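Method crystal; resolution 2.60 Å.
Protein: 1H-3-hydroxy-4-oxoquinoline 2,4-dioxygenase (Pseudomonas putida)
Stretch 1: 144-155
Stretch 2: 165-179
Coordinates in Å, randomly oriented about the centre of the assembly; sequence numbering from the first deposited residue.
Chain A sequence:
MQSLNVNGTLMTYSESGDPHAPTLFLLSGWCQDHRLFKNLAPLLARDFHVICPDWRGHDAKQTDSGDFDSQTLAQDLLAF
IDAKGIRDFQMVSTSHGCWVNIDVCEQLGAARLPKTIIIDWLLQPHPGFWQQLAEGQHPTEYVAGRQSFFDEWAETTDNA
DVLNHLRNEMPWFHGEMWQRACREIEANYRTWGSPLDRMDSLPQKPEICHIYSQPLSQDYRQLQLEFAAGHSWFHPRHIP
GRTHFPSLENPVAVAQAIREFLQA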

# COMPACT_ATOMS: atom_id res chain seq x y z
N ALA A 144 21.35 6.80 -2.79
CA ALA A 144 21.25 7.99 -1.96
C ALA A 144 19.80 8.55 -1.89
O ALA A 144 19.40 9.17 -0.89
N GLY A 145 19.01 8.30 -2.94
CA GLY A 145 17.60 8.72 -3.00
C GLY A 145 16.73 7.72 -2.28
O GLY A 145 15.80 8.10 -1.56
N ARG A 146 17.03 6.44 -2.48
CA ARG A 146 16.45 5.40 -1.65
C ARG A 146 16.72 5.74 -0.18
O ARG A 146 15.81 5.71 0.62
N GLN A 147 17.97 6.06 0.15
CA GLN A 147 18.38 6.18 1.54
C GLN A 147 17.68 7.35 2.16
O GLN A 147 17.33 7.32 3.33
N SER A 148 17.46 8.39 1.37
CA SER A 148 16.82 9.59 1.85
C SER A 148 15.47 9.31 2.54
O SER A 148 15.26 9.74 3.68
N PHE A 149 14.59 8.61 1.83
CA PHE A 149 13.34 8.08 2.36
C PHE A 149 13.54 7.27 3.65
O PHE A 149 12.87 7.54 4.66
N PHE A 150 14.45 6.30 3.62
CA PHE A 150 14.68 5.46 4.80
C PHE A 150 14.91 6.29 6.05
O PHE A 150 14.24 6.08 7.05
N ASP A 151 15.85 7.23 5.98
CA ASP A 151 16.19 8.05 7.14
C ASP A 151 14.90 8.68 7.67
O ASP A 151 14.67 8.75 8.89
N GLU A 152 14.05 9.09 6.73
CA GLU A 152 12.78 9.71 7.05
C GLU A 152 11.78 8.69 7.59
O GLU A 152 11.41 8.72 8.76
N TRP A 153 11.35 7.78 6.72
CA TRP A 153 10.46 6.70 7.09
C TRP A 153 10.76 6.06 8.46
O TRP A 153 9.82 5.76 9.25
N ALA A 154 12.06 5.87 8.74
CA ALA A 154 12.46 5.24 10.01
C ALA A 154 12.32 6.11 11.24
O ALA A 154 12.10 5.59 12.31
N GLU A 155 12.47 7.42 11.10
CA GLU A 155 12.60 8.34 12.24
C GLU A 155 13.47 7.76 13.36
O GLU A 155 14.47 7.15 13.06
N HIS A 165 13.18 -4.36 8.13
CA HIS A 165 12.51 -4.16 6.87
C HIS A 165 13.34 -3.25 5.96
O HIS A 165 13.72 -3.62 4.84
N LEU A 166 13.67 -2.07 6.46
CA LEU A 166 14.49 -1.18 5.68
C LEU A 166 15.98 -1.51 5.80
O LEU A 166 16.85 -0.66 5.61
N ARG A 167 16.30 -2.77 6.07
CA ARG A 167 17.68 -3.22 5.82
C ARG A 167 17.76 -4.48 5.05
O ARG A 167 18.83 -4.86 4.65
N ASN A 168 16.65 -5.18 4.87
CA ASN A 168 16.75 -6.51 4.32
C ASN A 168 15.66 -6.83 3.31
O ASN A 168 15.86 -7.65 2.40
N GLU A 169 14.51 -6.19 3.47
CA GLU A 169 13.44 -6.33 2.48
C GLU A 169 13.72 -5.38 1.33
O GLU A 169 14.13 -5.79 0.25
N MSE A 170 13.51 -4.10 1.60
CA MSE A 170 13.35 -3.10 0.57
C MSE A 170 14.64 -2.84 -0.21
O MSE A 170 14.61 -2.73 -1.44
N PRO A 171 15.79 -2.75 0.50
CA PRO A 171 16.92 -2.33 -0.29
C PRO A 171 17.46 -3.52 -1.10
O PRO A 171 18.28 -3.35 -1.99
N TRP A 172 16.94 -4.71 -0.79
CA TRP A 172 17.29 -5.96 -1.45
C TRP A 172 16.82 -6.00 -2.91
O TRP A 172 17.50 -6.60 -3.76
N PHE A 173 15.67 -5.37 -3.20
CA PHE A 173 15.15 -5.27 -4.58
C PHE A 173 16.10 -4.47 -5.49
O PHE A 173 16.95 -3.70 -4.99
N HIS A 174 15.97 -4.63 -6.80
CA HIS A 174 16.91 -4.01 -7.73
C HIS A 174 16.70 -2.51 -7.91
O HIS A 174 15.57 -2.01 -7.84
N GLY A 175 17.80 -1.81 -8.20
CA GLY A 175 17.76 -0.39 -8.57
C GLY A 175 16.74 -0.07 -9.65
O GLY A 175 16.05 0.96 -9.57
N GLU A 176 16.63 -0.95 -10.64
CA GLU A 176 15.60 -0.84 -11.69
C GLU A 176 14.14 -0.89 -11.15
O GLU A 176 13.18 -0.38 -11.77
N MSE A 177 13.95 -1.49 -9.98
CA MSE A 177 12.64 -1.41 -9.40
C MSE A 177 12.52 -0.12 -8.58
O MSE A 177 11.53 0.59 -8.68
N TRP A 178 13.54 0.20 -7.79
CA TRP A 178 13.49 1.42 -7.01
C TRP A 178 13.09 2.62 -7.91
O TRP A 178 12.35 3.55 -7.51
N GLN A 179 13.59 2.56 -9.14
CA GLN A 179 13.43 3.63 -10.09
C GLN A 179 12.06 3.60 -10.71
O GLN A 179 11.39 4.61 -10.72

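The contact between residues 144-155 and 165-179 is a mainly apolar, aromatic-rich packing, with the aliphatic part of Arg 146 laid over an indole, of one helix against a stretch that runs from one helix through a connecting segment into the start of another, burying 580 Å² with no hydrogen bond across it. Helix 144-154 meets helix 175-179 at 64°, and their axes come no closer than 11.2 Å, a gap wide enough to be filled by large side chains. The backbones approach at two places, with CA atoms 7.3 Å apart at Arg 146 and Trp 178 and 6.7 Å apart at Phe 150 and Leu 166.

Trp 178 has the largest covered area. Its CA-to-CB bond points toward the first helix, and with chi1 t and chi2 -105° the indole lies against Arg 146. There CZ2 of Trp 178 is 3.3 Å from CA of Arg 146, and CB of Arg 146 sits over the ring face, 3.8 Å from the centroid of the five-membered ring, a CH-pi contact. Gly 145 lies beside the same indole, its C 4.1 Å from NE1 of Trp 178. Two aromatic neighbours meet the edge of the indole: CD1 of Phe 149 (chi1 m) is 3.7 Å from CZ2 of Trp 178, and CZ3 of Trp 153 (chi1 m) is 4.2 Å from CH2 of Trp 178.

Arg 146 starts sideways, with chi1 between wells at 134°, then chi2 t and chi3 m, and carries its guanidinium to the carbonyls of the turn. NH2 of Arg 146 is 3.3 Å from O of Pro 171, but this oxygen lies over the guanidinium face, where no N-H is directed, so the angle is too poor for a hydrogen bond. O of Phe 173 lies near the guanidinium plane, 3.6 Å from NH2 of Arg 146. The cation is also far from the indole, with CZ of Arg 146 5.6 Å from the centroid of the Trp 178 five-membered ring, at most a weak attraction.

Phe 150 (chi1 m, chi2 -8°) points toward the second stretch and is the other large aromatic contribution. CB of Leu 166 stands over its face, 4.2 Å from the centroid of the Phe 150 ring and only 10° off the normal. CG of Pro 171 is 3.6 Å from CE2 of Phe 150. The selenomethionine Met 170 (m, t, m) begins sideways, but its end comes nearer: CE of Met 170 is 3.4 Å from CE1 of Phe 150 and 4.0 Å from CE3 of Trp 153, so this methyl bridges two residues one helical turn apart. Leu 166, with chi1 and chi2 both p, points toward the first helix and places CD2 3.7 Å from CB of Ala 154.

Polar side chains mostly stay out of the contact. The CA-to-CB bonds of Asp 151 in the first stretch and of Arg 167 and His 174 in the second point away; that of Gln 147 does too, although the end of its side chain comes nearer without reaching contact. ND1 of His 165 donates a weak hydrogen bond to OE1 of Glu 169 (3.5 Å) within its own stretch.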

# COMPACT_ATOMS: atom_id res chain seq x y z
CB ALA A 144 22.20 9.04 -2.46
CB ARG A 146 17.03 4.02 -1.96
CG ARG A 146 17.43 3.23 -0.68
CD ARG A 146 18.29 2.05 -0.97
NE ARG A 146 17.58 1.17 -1.89
CZ ARG A 146 18.16 0.23 -2.63
NH1 ARG A 146 19.48 0.01 -2.56
NH2 ARG A 146 17.41 -0.50 -3.44
CB GLN A 147 19.88 6.36 1.66
CG GLN A 147 20.39 6.19 3.06
CD GLN A 147 20.22 4.79 3.52
OE1 GLN A 147 20.77 3.87 2.93
NE2 GLN A 147 19.45 4.59 4.59
CB SER A 148 16.60 10.54 0.71
OG SER A 148 15.76 11.57 1.19
CB PHE A 149 12.63 7.19 1.32
CG PHE A 149 11.80 7.96 0.32
CD1 PHE A 149 12.17 7.98 -1.03
CD2 PHE A 149 10.67 8.66 0.71
CE1 PHE A 149 11.44 8.69 -1.96
CE2 PHE A 149 9.92 9.39 -0.22
CZ PHE A 149 10.29 9.40 -1.54
CB PHE A 150 15.89 4.56 4.62
CG PHE A 150 15.71 3.45 3.61
CD1 PHE A 150 14.48 3.18 3.03
CD2 PHE A 150 16.79 2.64 3.27
CE1 PHE A 150 14.34 2.12 2.10
CE2 PHE A 150 16.66 1.59 2.36
CZ PHE A 150 15.43 1.33 1.78
CB ASP A 151 17.20 9.14 6.75
CG ASP A 151 18.62 8.59 6.49
OD1 ASP A 151 19.34 8.27 7.47
OD2 ASP A 151 19.05 8.50 5.31
CB GLU A 152 12.21 10.40 5.82
CG GLU A 152 10.83 11.01 6.07
CD GLU A 152 10.28 11.75 4.85
OE1 GLU A 152 11.01 12.60 4.28
OE2 GLU A 152 9.12 11.46 4.45
CB TRP A 153 10.48 5.65 5.99
CG TRP A 153 9.76 6.11 4.72
CD1 TRP A 153 8.91 7.18 4.60
CD2 TRP A 153 9.80 5.48 3.43
NE1 TRP A 153 8.42 7.26 3.32
CE2 TRP A 153 8.95 6.24 2.58
CE3 TRP A 153 10.46 4.36 2.92
CZ2 TRP A 153 8.75 5.92 1.22
CZ3 TRP A 153 10.25 4.03 1.58
CH2 TRP A 153 9.41 4.81 0.74
CB ALA A 154 13.87 4.71 9.94
CB GLU A 155 11.24 8.76 12.73
CG GLU A 155 11.27 10.19 13.23
CD GLU A 155 10.90 10.32 14.69
OE1 GLU A 155 10.55 11.44 15.11
OE2 GLU A 155 10.91 9.30 15.42
CB HIS A 165 11.15 -3.57 7.08
CG HIS A 165 10.40 -3.37 5.82
ND1 HIS A 165 9.86 -4.42 5.10
CD2 HIS A 165 10.11 -2.26 5.12
CE1 HIS A 165 9.26 -3.96 4.03
NE2 HIS A 165 9.41 -2.65 4.01
CB LEU A 166 14.13 0.29 6.00
CG LEU A 166 14.03 0.77 7.44
CD1 LEU A 166 15.42 1.06 8.06
CD2 LEU A 166 13.18 2.00 7.45
CB ARG A 167 18.48 -3.42 7.11
CG ARG A 167 19.03 -2.14 7.66
CD ARG A 167 18.97 -2.15 9.18
NE ARG A 167 19.02 -0.80 9.76
CZ ARG A 167 19.38 -0.54 11.02
NH1 ARG A 167 19.72 -1.53 11.85
NH2 ARG A 167 19.40 0.73 11.44
CB ASN A 168 16.84 -7.55 5.45
CG ASN A 168 18.23 -7.62 6.11
OD1 ASN A 168 18.73 -6.62 6.65
ND2 ASN A 168 18.86 -8.81 6.08
CB GLU A 169 12.05 -6.01 3.09
CG GLU A 169 11.16 -7.22 3.49
CD GLU A 169 11.59 -7.87 4.82
OE1 GLU A 169 11.99 -7.09 5.73
OE2 GLU A 169 11.52 -9.13 4.96
CB MSE A 170 12.83 -1.80 1.17
CG MSE A 170 11.50 -1.93 1.82
SE MSE A 170 10.64 -0.12 1.97
CE MSE A 170 11.65 0.56 3.56
CB PRO A 171 17.92 -1.82 0.77
CG PRO A 171 17.23 -1.99 2.12
CD PRO A 171 16.17 -3.01 1.90
CB TRP A 172 16.69 -7.12 -0.65
CG TRP A 172 16.71 -8.43 -1.33
CD1 TRP A 172 17.78 -9.25 -1.48
CD2 TRP A 172 15.60 -9.10 -1.95
NE1 TRP A 172 17.42 -10.38 -2.17
CE2 TRP A 172 16.09 -10.32 -2.48
CE3 TRP A 172 14.24 -8.78 -2.13
CZ2 TRP A 172 15.27 -11.24 -3.17
CZ3 TRP A 172 13.42 -9.70 -2.81
CH2 TRP A 172 13.94 -10.92 -3.32
CB PHE A 173 13.76 -4.62 -4.62
CG PHE A 173 12.66 -5.44 -3.99
CD1 PHE A 173 12.25 -5.20 -2.69
CD2 PHE A 173 11.99 -6.42 -4.72
CE1 PHE A 173 11.22 -5.95 -2.12
CE2 PHE A 173 10.97 -7.16 -4.17
CZ PHE A 173 10.58 -6.93 -2.88
CB HIS A 174 16.89 -4.70 -9.09
CG HIS A 174 17.14 -6.17 -9.02
ND1 HIS A 174 16.63 -7.06 -9.95
CD2 HIS A 174 17.85 -6.92 -8.14
CE1 HIS A 174 17.02 -8.28 -9.65
NE2 HIS A 174 17.76 -8.22 -8.56
CB GLU A 176 15.85 -1.87 -12.79
CG GLU A 176 17.08 -1.53 -13.65
CD GLU A 176 16.97 -2.31 -15.04
OE1 GLU A 176 16.02 -3.22 -15.25
OE2 GLU A 176 17.97 -2.07 -15.88
CB MSE A 177 12.35 -2.65 -8.58
CG MSE A 177 10.89 -2.77 -8.18
SE MSE A 177 9.65 -3.10 -9.68
CE MSE A 177 10.36 -4.93 -10.20
CB TRP A 178 14.82 1.68 -6.27
CG TRP A 178 14.66 2.90 -5.40
CD1 TRP A 178 15.16 4.13 -5.63
CD2 TRP A 178 13.86 3.01 -4.21
NE1 TRP A 178 14.76 5.00 -4.64
CE2 TRP A 178 13.96 4.34 -3.76
CE3 TRP A 178 13.09 2.11 -3.47
CZ2 TRP A 178 13.30 4.80 -2.60
CZ3 TRP A 178 12.42 2.57 -2.33
CH2 TRP A 178 12.54 3.90 -1.91
CB GLN A 179 14.50 3.54 -11.16
CG GLN A 179 15.89 3.90 -10.64
CD GLN A 179 17.00 3.52 -11.61
OE1 GLN A 179 16.75 3.19 -12.78
NE2 GLN A 179 18.25 3.59 -11.14